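Local coordinates for protein DNA helicase RecQ (Deinococcus radiodurans, PDB 4Q48) that probably couples ATP hydrolysis to 3'-5' unwinding of duplex DNA, this chain being the catalytic core of a longer RecQ-family helicase, at residues A[309-314]-A[337-342]; A[251-256]-A[289-294]; A[264-269]-A[277-282]; A[304-309]-A[332-337]. All coordinates share one frame; numbering follows the deposited sequence.

Contact 1: A[309-314]-A[337-342]; sequences AHLDLP and WMVYGL
M338 and H310 project from one face of two neighbouring parallel strands, W337 and A309 from the other. With CG anti to its backbone N (chi1 169°), M338 runs straight until it bends at chi3, and on the way its CG rests 3.5 Å from H310 CB. The sulfur then meets P314 tip to tip, SD to P314 CD 3.7 Å; a flexible, unbranched thioether suits this spot because it can fit itself to the rigid pyrrolidine. Toward the H310 imidazole the same sulfur stands obliquely, whereas the ring itself leads away from M338, its NE2 hydrogen-bonded to E323 OE1 of helix 317-324. That bond helps to set the ring rotation, and the carboxylate probably favours a protonated imidazole.

Two backbone hydrogen bonds flank H310: its N gives to W337 O (2.8 Å), in the carbonyl plane, and its O accepts from V339 N (3.1 Å), nearly along the C=O axis. This pairing closes the beta-alpha-beta unit of strand 305-310, helix 317-324 and strand 334-340 in the second RecA-like domain of the helicase.

W337 holds CG anti to its backbone N, and one corner of the indole, CE3, comes 4.0 Å from A309 CB, a methyl small enough to fit against the big ring. L311 CD2 approaches the indole at its edge, near the plane, and lies 3.9 Å from V339 CG2, the two side chains pointing the same way. V339 CG1 lies over one indole face, toward its rim. Farther along, L313 crosses Y340 obliquely, CD2 to Y340 CB 3.8 Å, and C376 of helix 359-376 touches both.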
# COMPACT_ATOMS: atom_id res chain seq x y z
N ALA A 309 -3.01 -18.81 2.17
CA ALA A 309 -3.77 -18.95 3.39
C ALA A 309 -3.18 -18.12 4.52
O ALA A 309 -1.98 -18.20 4.79
CB ALA A 309 -3.83 -20.41 3.81
N HIS A 310 -4.03 -17.35 5.21
CA HIS A 310 -3.58 -16.65 6.40
C HIS A 310 -4.23 -17.26 7.63
O HIS A 310 -5.46 -17.25 7.76
CB HIS A 310 -3.88 -15.16 6.29
CG HIS A 310 -2.87 -14.39 5.50
ND1 HIS A 310 -3.02 -14.13 4.15
CD2 HIS A 310 -1.68 -13.85 5.86
CE1 HIS A 310 -1.97 -13.45 3.72
NE2 HIS A 310 -1.15 -13.26 4.74
N LEU A 311 -3.42 -17.80 8.54
CA LEU A 311 -3.95 -18.48 9.71
C LEU A 311 -3.84 -17.55 10.91
O LEU A 311 -4.24 -17.89 12.03
CB LEU A 311 -3.19 -19.78 9.94
CG LEU A 311 -3.70 -20.94 9.09
CD1 LEU A 311 -2.81 -22.16 9.24
CD2 LEU A 311 -5.13 -21.27 9.42
N ASP A 312 -3.29 -16.37 10.65
CA ASP A 312 -3.22 -15.29 11.63
C ASP A 312 -3.36 -13.98 10.87
O ASP A 312 -3.20 -13.93 9.65
CB ASP A 312 -1.91 -15.29 12.43
CG ASP A 312 -1.68 -16.56 13.21
OD1 ASP A 312 -2.51 -16.90 14.08
OD2 ASP A 312 -0.62 -17.19 12.98
N LEU A 313 -3.65 -12.91 11.61
CA LEU A 313 -3.72 -11.59 11.01
C LEU A 313 -2.35 -11.17 10.53
O LEU A 313 -1.35 -11.31 11.25
CB LEU A 313 -4.26 -10.58 12.00
CG LEU A 313 -5.77 -10.56 12.14
CD1 LEU A 313 -6.14 -9.49 13.16
CD2 LEU A 313 -6.41 -10.30 10.78
N PRO A 314 -2.29 -10.61 9.31
CA PRO A 314 -1.04 -10.02 8.84
C PRO A 314 -0.74 -8.77 9.66
O PRO A 314 -1.59 -8.37 10.45
CB PRO A 314 -1.36 -9.66 7.39
CG PRO A 314 -2.71 -10.20 7.12
CD PRO A 314 -3.40 -10.37 8.39
N TRP A 337 -7.35 -16.94 1.19
CA TRP A 337 -8.22 -17.48 2.23
C TRP A 337 -7.63 -17.14 3.59
O TRP A 337 -6.47 -17.48 3.87
CB TRP A 337 -8.32 -18.97 2.04
CG TRP A 337 -9.16 -19.79 2.97
CD1 TRP A 337 -10.40 -20.30 2.72
CD2 TRP A 337 -8.76 -20.32 4.25
NE1 TRP A 337 -10.82 -21.08 3.78
CE2 TRP A 337 -9.83 -21.11 4.73
CE3 TRP A 337 -7.61 -20.20 5.04
CZ2 TRP A 337 -9.79 -21.77 5.97
CZ3 TRP A 337 -7.58 -20.84 6.28
CH2 TRP A 337 -8.66 -21.63 6.72
N MET A 338 -8.39 -16.43 4.43
CA MET A 338 -7.90 -16.04 5.76
C MET A 338 -8.97 -16.18 6.85
O MET A 338 -10.15 -15.79 6.70
CB MET A 338 -7.36 -14.60 5.76
CG MET A 338 -7.09 -14.03 7.17
SD MET A 338 -6.28 -12.41 7.23
CE MET A 338 -7.58 -11.31 6.70
N VAL A 339 -8.53 -16.74 7.97
CA VAL A 339 -9.36 -16.80 9.15
C VAL A 339 -8.64 -16.10 10.28
O VAL A 339 -7.42 -16.14 10.40
CB VAL A 339 -9.69 -18.26 9.57
CG1 VAL A 339 -10.79 -18.86 8.67
CG2 VAL A 339 -8.42 -19.12 9.65
N TYR A 340 -9.42 -15.42 11.09
CA TYR A 340 -8.89 -14.74 12.23
C TYR A 340 -10.01 -14.79 13.26
O TYR A 340 -11.19 -14.95 12.90
CB TYR A 340 -8.49 -13.30 11.87
CG TYR A 340 -9.65 -12.33 11.83
CD1 TYR A 340 -10.57 -12.36 10.81
CD2 TYR A 340 -9.80 -11.37 12.83
CE1 TYR A 340 -11.63 -11.47 10.80
CE2 TYR A 340 -10.84 -10.49 12.82
CZ TYR A 340 -11.75 -10.55 11.82
OH TYR A 340 -12.78 -9.67 11.84
N GLY A 341 -9.66 -14.67 14.52
CA GLY A 341 -10.66 -14.67 15.56
C GLY A 341 -10.49 -13.58 16.60
O GLY A 341 -9.57 -12.75 16.54
N LEU A 342 -11.50 -13.53 17.47
CA LEU A 342 -11.28 -13.59 18.91
C LEU A 342 -9.99 -13.01 19.47
O LEU A 342 -9.81 -11.80 19.66
CB LEU A 342 -11.26 -15.09 19.32
CG LEU A 342 -12.41 -16.06 19.54
CD1 LEU A 342 -13.16 -16.38 18.23
CD2 LEU A 342 -11.82 -17.31 20.16

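Contact 2: A[251-256]-A[289-294]; sequences ETAKWL and IVCATV
C291 carries its thiol anti to its own carbonyl carbon (chi1 -57°), and L256 places CG in the same way (chi1 -82°) with an extended chi2, so sulfur and methyl meet between helix and strand. There SG is the hub of the contact. It lies 4.0 Å from A253 CA, beside the helix backbone, and 4.1 Å from L256 CD1. T252 adds its methyl, CG2 to C291 SG 4.2 Å, while its hydroxyl OG1 turns back to hydrogen-bond S248 O within the helix. The small side chain of A253 lets SG approach its CA, A253 CB being 4.3 Å from C291 SG, and the slim, weakly polar cysteine suits a site with no hydrogen bond across it. L256 CD1 also extends to I289, 4.5 Å from its CG2. The axes of 251-256 and 289-292 pass 8.6 Å apart and run nearly antiparallel, at 158°. On one side of strand 289-292 backbone bonds from I289 and C291 reach L264 of strand 263-266, and on the other V290 and A292 pair with V241 of strand 238-242. A253 and L256 of helix 246-258 also touch strand 263-266, while V290, pointing away from this helix, meets V278 and F282 of helix 272-284.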
# COMPACT_ATOMS: atom_id res chain seq x y z
N GLU A 251 5.22 -26.32 13.44
CA GLU A 251 4.22 -27.29 13.86
C GLU A 251 3.14 -27.51 12.82
O GLU A 251 2.73 -28.65 12.60
CB GLU A 251 3.60 -26.88 15.20
CG GLU A 251 4.58 -27.08 16.35
CD GLU A 251 4.05 -26.57 17.67
OE1 GLU A 251 3.73 -25.37 17.74
OE2 GLU A 251 3.96 -27.37 18.62
N THR A 252 2.69 -26.43 12.20
CA THR A 252 1.74 -26.52 11.09
C THR A 252 2.34 -27.31 9.92
O THR A 252 1.69 -28.21 9.37
CB THR A 252 1.34 -25.10 10.59
OG1 THR A 252 0.81 -24.34 11.68
CG2 THR A 252 0.32 -25.18 9.45
N ALA A 253 3.60 -27.01 9.59
CA ALA A 253 4.29 -27.68 8.51
C ALA A 253 4.32 -29.18 8.76
O ALA A 253 4.14 -29.96 7.83
CB ALA A 253 5.72 -27.14 8.32
N LYS A 254 4.54 -29.63 10.00
CA LYS A 254 4.61 -31.08 10.15
C LYS A 254 3.22 -31.67 10.40
O LYS A 254 2.99 -32.86 10.15
CB LYS A 254 5.62 -31.53 11.21
CG LYS A 254 6.49 -32.67 10.60
CD LYS A 254 7.34 -33.49 11.57
CE LYS A 254 7.56 -34.94 11.05
NZ LYS A 254 7.34 -35.10 9.57
N TRP A 255 2.30 -30.84 10.87
CA TRP A 255 0.91 -31.29 10.97
C TRP A 255 0.39 -31.56 9.58
O TRP A 255 -0.36 -32.51 9.35
CB TRP A 255 0.05 -30.24 11.69
CG TRP A 255 -1.36 -30.65 11.87
CD1 TRP A 255 -1.88 -31.40 12.89
CD2 TRP A 255 -2.46 -30.31 11.03
NE1 TRP A 255 -3.23 -31.57 12.71
CE2 TRP A 255 -3.61 -30.90 11.58
CE3 TRP A 255 -2.58 -29.56 9.85
CZ2 TRP A 255 -4.87 -30.77 11.00
CZ3 TRP A 255 -3.82 -29.43 9.27
CH2 TRP A 255 -4.95 -30.04 9.84
N LEU A 256 0.79 -30.73 8.63
CA LEU A 256 0.36 -30.92 7.26
C LEU A 256 0.98 -32.19 6.67
O LEU A 256 0.27 -33.02 6.09
CB LEU A 256 0.69 -29.70 6.42
CG LEU A 256 -0.33 -28.57 6.54
CD1 LEU A 256 0.12 -27.36 5.71
CD2 LEU A 256 -1.72 -29.03 6.14
N ILE A 289 3.52 -27.20 -0.77
CA ILE A 289 3.03 -26.10 0.07
C ILE A 289 4.08 -25.58 1.06
O ILE A 289 4.59 -26.34 1.87
CB ILE A 289 1.83 -26.53 0.90
CG1 ILE A 289 0.65 -26.87 -0.02
CG2 ILE A 289 1.48 -25.45 1.89
CD1 ILE A 289 -0.57 -27.32 0.71
N VAL A 290 4.37 -24.28 1.02
CA VAL A 290 5.35 -23.71 1.94
C VAL A 290 4.64 -23.01 3.11
O VAL A 290 3.64 -22.32 2.91
CB VAL A 290 6.28 -22.67 1.23
CG1 VAL A 290 7.09 -21.88 2.24
CG2 VAL A 290 7.20 -23.34 0.23
N CYS A 291 5.12 -23.23 4.33
CA CYS A 291 4.64 -22.45 5.47
C CYS A 291 5.69 -21.45 5.93
O CYS A 291 6.83 -21.84 6.23
CB CYS A 291 4.25 -23.34 6.65
SG CYS A 291 3.02 -24.55 6.29
N ALA A 292 5.30 -20.18 6.00
CA ALA A 292 6.23 -19.09 6.28
C ALA A 292 5.61 -18.00 7.18
O ALA A 292 4.40 -17.95 7.34
CB ALA A 292 6.72 -18.48 4.97
N THR A 293 6.45 -17.11 7.72
CA THR A 293 5.99 -16.04 8.61
C THR A 293 5.75 -14.75 7.84
O THR A 293 4.67 -14.16 7.93
CB THR A 293 7.00 -15.76 9.75
OG1 THR A 293 8.33 -15.77 9.22
CG2 THR A 293 6.89 -16.83 10.82
N VAL A 294 6.79 -14.31 7.13
CA VAL A 294 6.80 -13.14 6.23
C VAL A 294 8.08 -13.27 5.40
O VAL A 294 9.18 -13.20 5.95
CB VAL A 294 6.81 -11.78 6.99
CG1 VAL A 294 7.39 -10.69 6.10
CG2 VAL A 294 5.41 -11.39 7.47

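Contact 3: A[264-269]-A[277-282]; sequences LAYHAG and NVQERF
Strand 263-266 and helix 272-284 are the first two elements of a beta-alpha-beta unit that strand 289-292 completes, and this contact lays the helix against the strand; the axes of 264-266 and 277-282 pass 9.3 Å apart. V278 is central to the contact. Its CG1 meets L264 CD1 at 3.9 Å, the two side chains sliding past each other in opposite directions, and meets Y266 CD1 at 3.8 Å. A branched valine suits this position because CG1 serves both of these neighbours while CG2 lies close to A265 O. Y266 keeps CG anti to its backbone N (chi1 -173°), which carries the ring obliquely across V278 to Q279; there OH lies 3.2 Å from Q279 NE2, with ring and amide planes 81° apart. An alanine at Y266 would probably cost V278 and the aliphatic part of Q279 their aromatic neighbour and loosen the seating of the helix on the strand. R281 crosses L264 at about a right angle, NH1 to L264 CD2 3.9 Å, and its NH2 forms salt bridges with D262 and E285, so its chain lies beside the leucine while its charge is met by two carboxylates. Strand 263-266 is an edge of the six-stranded sheet: L264 pairs with I289 and C291 of strand 289-292, and A265, pointing away from helix 272-284, touches helix 246-258 on the other face.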
# COMPACT_ATOMS: atom_id res chain seq x y z
N LEU A 264 6.45 -27.71 3.76
CA LEU A 264 7.79 -27.38 4.23
C LEU A 264 7.78 -26.12 5.08
O LEU A 264 6.98 -25.21 4.83
CB LEU A 264 8.76 -27.17 3.06
CG LEU A 264 8.83 -28.20 1.93
CD1 LEU A 264 9.85 -27.74 0.89
CD2 LEU A 264 9.16 -29.58 2.45
N ALA A 265 8.69 -26.04 6.04
CA ALA A 265 8.81 -24.84 6.85
C ALA A 265 9.80 -23.88 6.19
O ALA A 265 10.76 -24.32 5.55
CB ALA A 265 9.24 -25.18 8.27
N TYR A 266 9.57 -22.58 6.36
CA TYR A 266 10.39 -21.52 5.77
C TYR A 266 10.29 -20.30 6.69
O TYR A 266 9.27 -19.60 6.69
CB TYR A 266 9.90 -21.20 4.36
CG TYR A 266 10.73 -20.24 3.52
CD1 TYR A 266 11.93 -20.64 2.95
CD2 TYR A 266 10.26 -18.96 3.22
CE1 TYR A 266 12.66 -19.77 2.15
CE2 TYR A 266 10.98 -18.09 2.43
CZ TYR A 266 12.18 -18.50 1.89
OH TYR A 266 12.91 -17.64 1.09
N HIS A 267 11.34 -20.07 7.47
CA HIS A 267 11.35 -18.97 8.44
C HIS A 267 12.76 -18.39 8.62
O HIS A 267 13.75 -18.99 8.20
CB HIS A 267 10.76 -19.47 9.78
CG HIS A 267 11.45 -20.67 10.35
ND1 HIS A 267 12.70 -20.60 10.92
CD2 HIS A 267 11.12 -21.98 10.32
CE1 HIS A 267 13.07 -21.82 11.30
NE2 HIS A 267 12.13 -22.67 10.93
N ALA A 268 12.83 -17.25 9.29
CA ALA A 268 14.07 -16.49 9.45
C ALA A 268 15.13 -17.35 10.13
O ALA A 268 16.33 -17.07 10.06
CB ALA A 268 13.81 -15.20 10.24
N GLY A 269 14.66 -18.39 10.80
CA GLY A 269 15.49 -19.23 11.63
C GLY A 269 16.55 -20.11 11.02
O GLY A 269 17.58 -19.62 10.55
N ASN A 277 17.27 -24.37 -0.32
CA ASN A 277 16.72 -25.69 -0.67
C ASN A 277 15.19 -25.68 -0.74
O ASN A 277 14.59 -26.29 -1.63
CB ASN A 277 17.21 -26.73 0.36
CG ASN A 277 16.56 -28.11 0.21
OD1 ASN A 277 15.36 -28.29 0.45
ND2 ASN A 277 17.38 -29.10 -0.14
N VAL A 278 14.55 -24.99 0.21
CA VAL A 278 13.09 -24.90 0.23
C VAL A 278 12.61 -24.07 -0.94
O VAL A 278 11.64 -24.44 -1.59
CB VAL A 278 12.55 -24.31 1.55
CG1 VAL A 278 11.06 -24.02 1.42
CG2 VAL A 278 12.80 -25.27 2.69
N GLN A 279 13.29 -22.96 -1.22
CA GLN A 279 12.93 -22.19 -2.39
C GLN A 279 12.90 -23.08 -3.64
O GLN A 279 11.88 -23.17 -4.29
CB GLN A 279 13.89 -21.03 -2.64
CG GLN A 279 13.88 -19.93 -1.61
CD GLN A 279 14.44 -18.64 -2.19
OE1 GLN A 279 14.35 -18.42 -3.40
NE2 GLN A 279 15.01 -17.80 -1.34
N GLU A 280 13.99 -23.79 -3.91
CA GLU A 280 14.04 -24.64 -5.11
C GLU A 280 12.94 -25.71 -5.13
O GLU A 280 12.27 -25.88 -6.15
CB GLU A 280 15.42 -25.33 -5.25
CG GLU A 280 16.58 -24.42 -5.71
CD GLU A 280 16.17 -23.32 -6.70
OE1 GLU A 280 15.68 -23.66 -7.80
OE2 GLU A 280 16.35 -22.12 -6.38
N ARG A 281 12.70 -26.40 -4.02
CA ARG A 281 11.63 -27.40 -4.04
C ARG A 281 10.27 -26.78 -4.40
O ARG A 281 9.48 -27.37 -5.14
CB ARG A 281 11.53 -28.14 -2.72
CG ARG A 281 12.52 -29.27 -2.55
CD ARG A 281 11.90 -30.37 -1.67
NE ARG A 281 10.67 -30.90 -2.24
CZ ARG A 281 9.83 -31.72 -1.60
NH1 ARG A 281 10.10 -32.10 -0.35
NH2 ARG A 281 8.73 -32.17 -2.19
N PHE A 282 10.03 -25.58 -3.89
CA PHE A 282 8.82 -24.85 -4.23
C PHE A 282 8.87 -24.42 -5.69
O PHE A 282 7.92 -24.65 -6.44
CB PHE A 282 8.65 -23.64 -3.31
CG PHE A 282 7.28 -23.02 -3.35
CD1 PHE A 282 6.13 -23.82 -3.27
CD2 PHE A 282 7.12 -21.64 -3.45
CE1 PHE A 282 4.87 -23.25 -3.30
CE2 PHE A 282 5.86 -21.07 -3.48
CZ PHE A 282 4.73 -21.88 -3.42

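Contact 4: A[304-309]-A[332-337]; sequences NVRFVA and LPSTAW
R306 folds back on the incoming segment 332-337, its chain bent at chi2 and chi3, and the guanidinium settles among the residues that lead into strand 334-340. P333 O lies over one face of the group and is 3.3 Å from R306 CD. L332 crosses the arginine obliquely, its CB and CD1 near NH2. S334 OG sits 2.6 Å from R306 NH1 and 3.0 Å from V305 O, a small hydroxyl suited to a place between a backbone carbonyl and a guanidinium. R306 NH2 also pairs with the carboxylate of D330, outside the two segments, in a salt bridge that anchors the far end of the arginine. A leucine at R306 would probably lose the charge pairing with D330 and the guanidinium packed against P333 and L332, leaving the start of the strand less firmly held.

Beyond R306 the backbones pair. T335 N gives to R306 O (3.1 Å), the donor 25° out of the carbonyl plane, V308 N to T335 O (3.0 Å), nearly along the C=O axis, and W337 N to V308 O (2.9 Å), at a straight 170°. F307 and T335 occupy one face, where F307 touches I230 and T335 OG1 hydrogen-bonds H234; V308 and A336 occupy the other. Parallel pairing of F307 to A309 with T335 to W337, the strands 7° apart and connected through helix 317-324, is what a beta-alpha-beta crossover produces, the unit from which RecA-like helicase domains are built.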
# COMPACT_ATOMS: atom_id res chain seq x y z
N ASN A 304 2.90 -20.42 -10.31
CA ASN A 304 2.00 -21.55 -10.37
C ASN A 304 1.14 -21.65 -9.07
O ASN A 304 0.53 -22.70 -8.78
CB ASN A 304 2.93 -22.77 -10.57
CG ASN A 304 2.21 -24.03 -10.99
OD1 ASN A 304 1.21 -23.99 -11.70
ND2 ASN A 304 2.73 -25.15 -10.55
N VAL A 305 1.13 -20.58 -8.27
CA VAL A 305 0.60 -20.63 -6.90
C VAL A 305 -0.93 -20.47 -6.80
O VAL A 305 -1.50 -19.42 -7.08
CB VAL A 305 1.26 -19.54 -6.00
CG1 VAL A 305 0.58 -19.47 -4.67
CG2 VAL A 305 2.75 -19.81 -5.82
N ARG A 306 -1.57 -21.52 -6.29
CA ARG A 306 -3.01 -21.64 -6.37
C ARG A 306 -3.77 -21.07 -5.16
O ARG A 306 -4.94 -20.74 -5.28
CB ARG A 306 -3.37 -23.12 -6.54
CG ARG A 306 -3.47 -23.50 -7.97
CD ARG A 306 -4.30 -22.49 -8.71
NE ARG A 306 -3.83 -22.36 -10.07
CZ ARG A 306 -3.11 -21.34 -10.51
NH1 ARG A 306 -2.86 -20.31 -9.75
NH2 ARG A 306 -2.71 -21.32 -11.77
N PHE A 307 -3.11 -20.96 -4.01
CA PHE A 307 -3.72 -20.28 -2.88
C PHE A 307 -2.73 -19.65 -1.91
O PHE A 307 -1.56 -20.07 -1.81
CB PHE A 307 -4.63 -21.24 -2.12
CG PHE A 307 -3.91 -22.33 -1.34
CD1 PHE A 307 -3.67 -23.57 -1.90
CD2 PHE A 307 -3.56 -22.13 -0.01
CE1 PHE A 307 -3.06 -24.57 -1.18
CE2 PHE A 307 -2.94 -23.14 0.72
CZ PHE A 307 -2.70 -24.36 0.13
N VAL A 308 -3.20 -18.61 -1.22
CA VAL A 308 -2.49 -18.10 -0.06
C VAL A 308 -3.43 -18.09 1.13
O VAL A 308 -4.48 -17.44 1.12
CB VAL A 308 -1.92 -16.71 -0.29
CG1 VAL A 308 -1.55 -16.10 1.03
CG2 VAL A 308 -0.69 -16.81 -1.15
N ALA A 309 -3.01 -18.81 2.17
CA ALA A 309 -3.77 -18.95 3.39
C ALA A 309 -3.18 -18.12 4.52
O ALA A 309 -1.98 -18.20 4.79
CB ALA A 309 -3.83 -20.41 3.81
N LEU A 332 -4.17 -17.35 -13.76
CA LEU A 332 -5.26 -18.31 -13.54
C LEU A 332 -5.92 -18.14 -12.15
O LEU A 332 -5.38 -17.44 -11.28
CB LEU A 332 -4.70 -19.71 -13.74
CG LEU A 332 -4.18 -20.01 -15.15
CD1 LEU A 332 -3.36 -21.25 -15.12
CD2 LEU A 332 -5.36 -20.20 -16.08
N PRO A 333 -7.13 -18.73 -11.95
CA PRO A 333 -7.84 -18.54 -10.68
C PRO A 333 -7.04 -18.98 -9.45
O PRO A 333 -6.45 -20.06 -9.46
CB PRO A 333 -9.09 -19.41 -10.83
CG PRO A 333 -9.34 -19.48 -12.28
CD PRO A 333 -7.95 -19.52 -12.90
N SER A 334 -7.02 -18.15 -8.42
CA SER A 334 -6.40 -18.52 -7.18
C SER A 334 -7.22 -17.92 -6.07
O SER A 334 -7.97 -16.97 -6.30
CB SER A 334 -4.95 -18.04 -7.13
OG SER A 334 -4.20 -18.68 -8.15
N THR A 335 -7.10 -18.49 -4.87
CA THR A 335 -7.88 -18.05 -3.72
C THR A 335 -6.98 -17.47 -2.65
O THR A 335 -5.94 -18.05 -2.32
CB THR A 335 -8.65 -19.20 -3.05
OG1 THR A 335 -9.29 -20.05 -4.02
CG2 THR A 335 -9.63 -18.63 -2.02
N ALA A 336 -7.36 -16.34 -2.09
CA ALA A 336 -6.73 -15.88 -0.87
C ALA A 336 -7.74 -16.13 0.21
O ALA A 336 -8.87 -15.63 0.12
CB ALA A 336 -6.33 -14.44 -0.96
N TRP A 337 -7.35 -16.94 1.19
CA TRP A 337 -8.22 -17.48 2.23
C TRP A 337 -7.63 -17.14 3.59
O TRP A 337 -6.47 -17.48 3.87
CB TRP A 337 -8.32 -18.97 2.04
CG TRP A 337 -9.16 -19.79 2.97
CD1 TRP A 337 -10.40 -20.30 2.72
CD2 TRP A 337 -8.76 -20.32 4.25
NE1 TRP A 337 -10.82 -21.08 3.78
CE2 TRP A 337 -9.83 -21.11 4.73
CE3 TRP A 337 -7.61 -20.20 5.04
CZ2 TRP A 337 -9.79 -21.77 5.97
CZ3 TRP A 337 -7.58 -20.84 6.28
CH2 TRP A 337 -8.66 -21.63 6.72

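How the contacts relate
All four contacts reach one six-stranded parallel sheet. Contacts 4 and 1 are successive lengths of the same strand pair, sharing A309 and W337, with centres 15 Å apart. Contacts 2 and 3 bring helices to the faces of the sheet at its other side; contact 3 is nested in the loop that contact 2 closes, and the two are joined by C291 N to L264 O, 2.8 Å, a probable hydrogen bond. The halves meet where I289 CD1 packs on F307 CZ (3.7 Å) and F282 CZ on V305 CG2 (3.7 Å). Contact 4 lies near the zinc, the A336 side chain about 12 Å from the ion bound by C381, C398, C401 and C404.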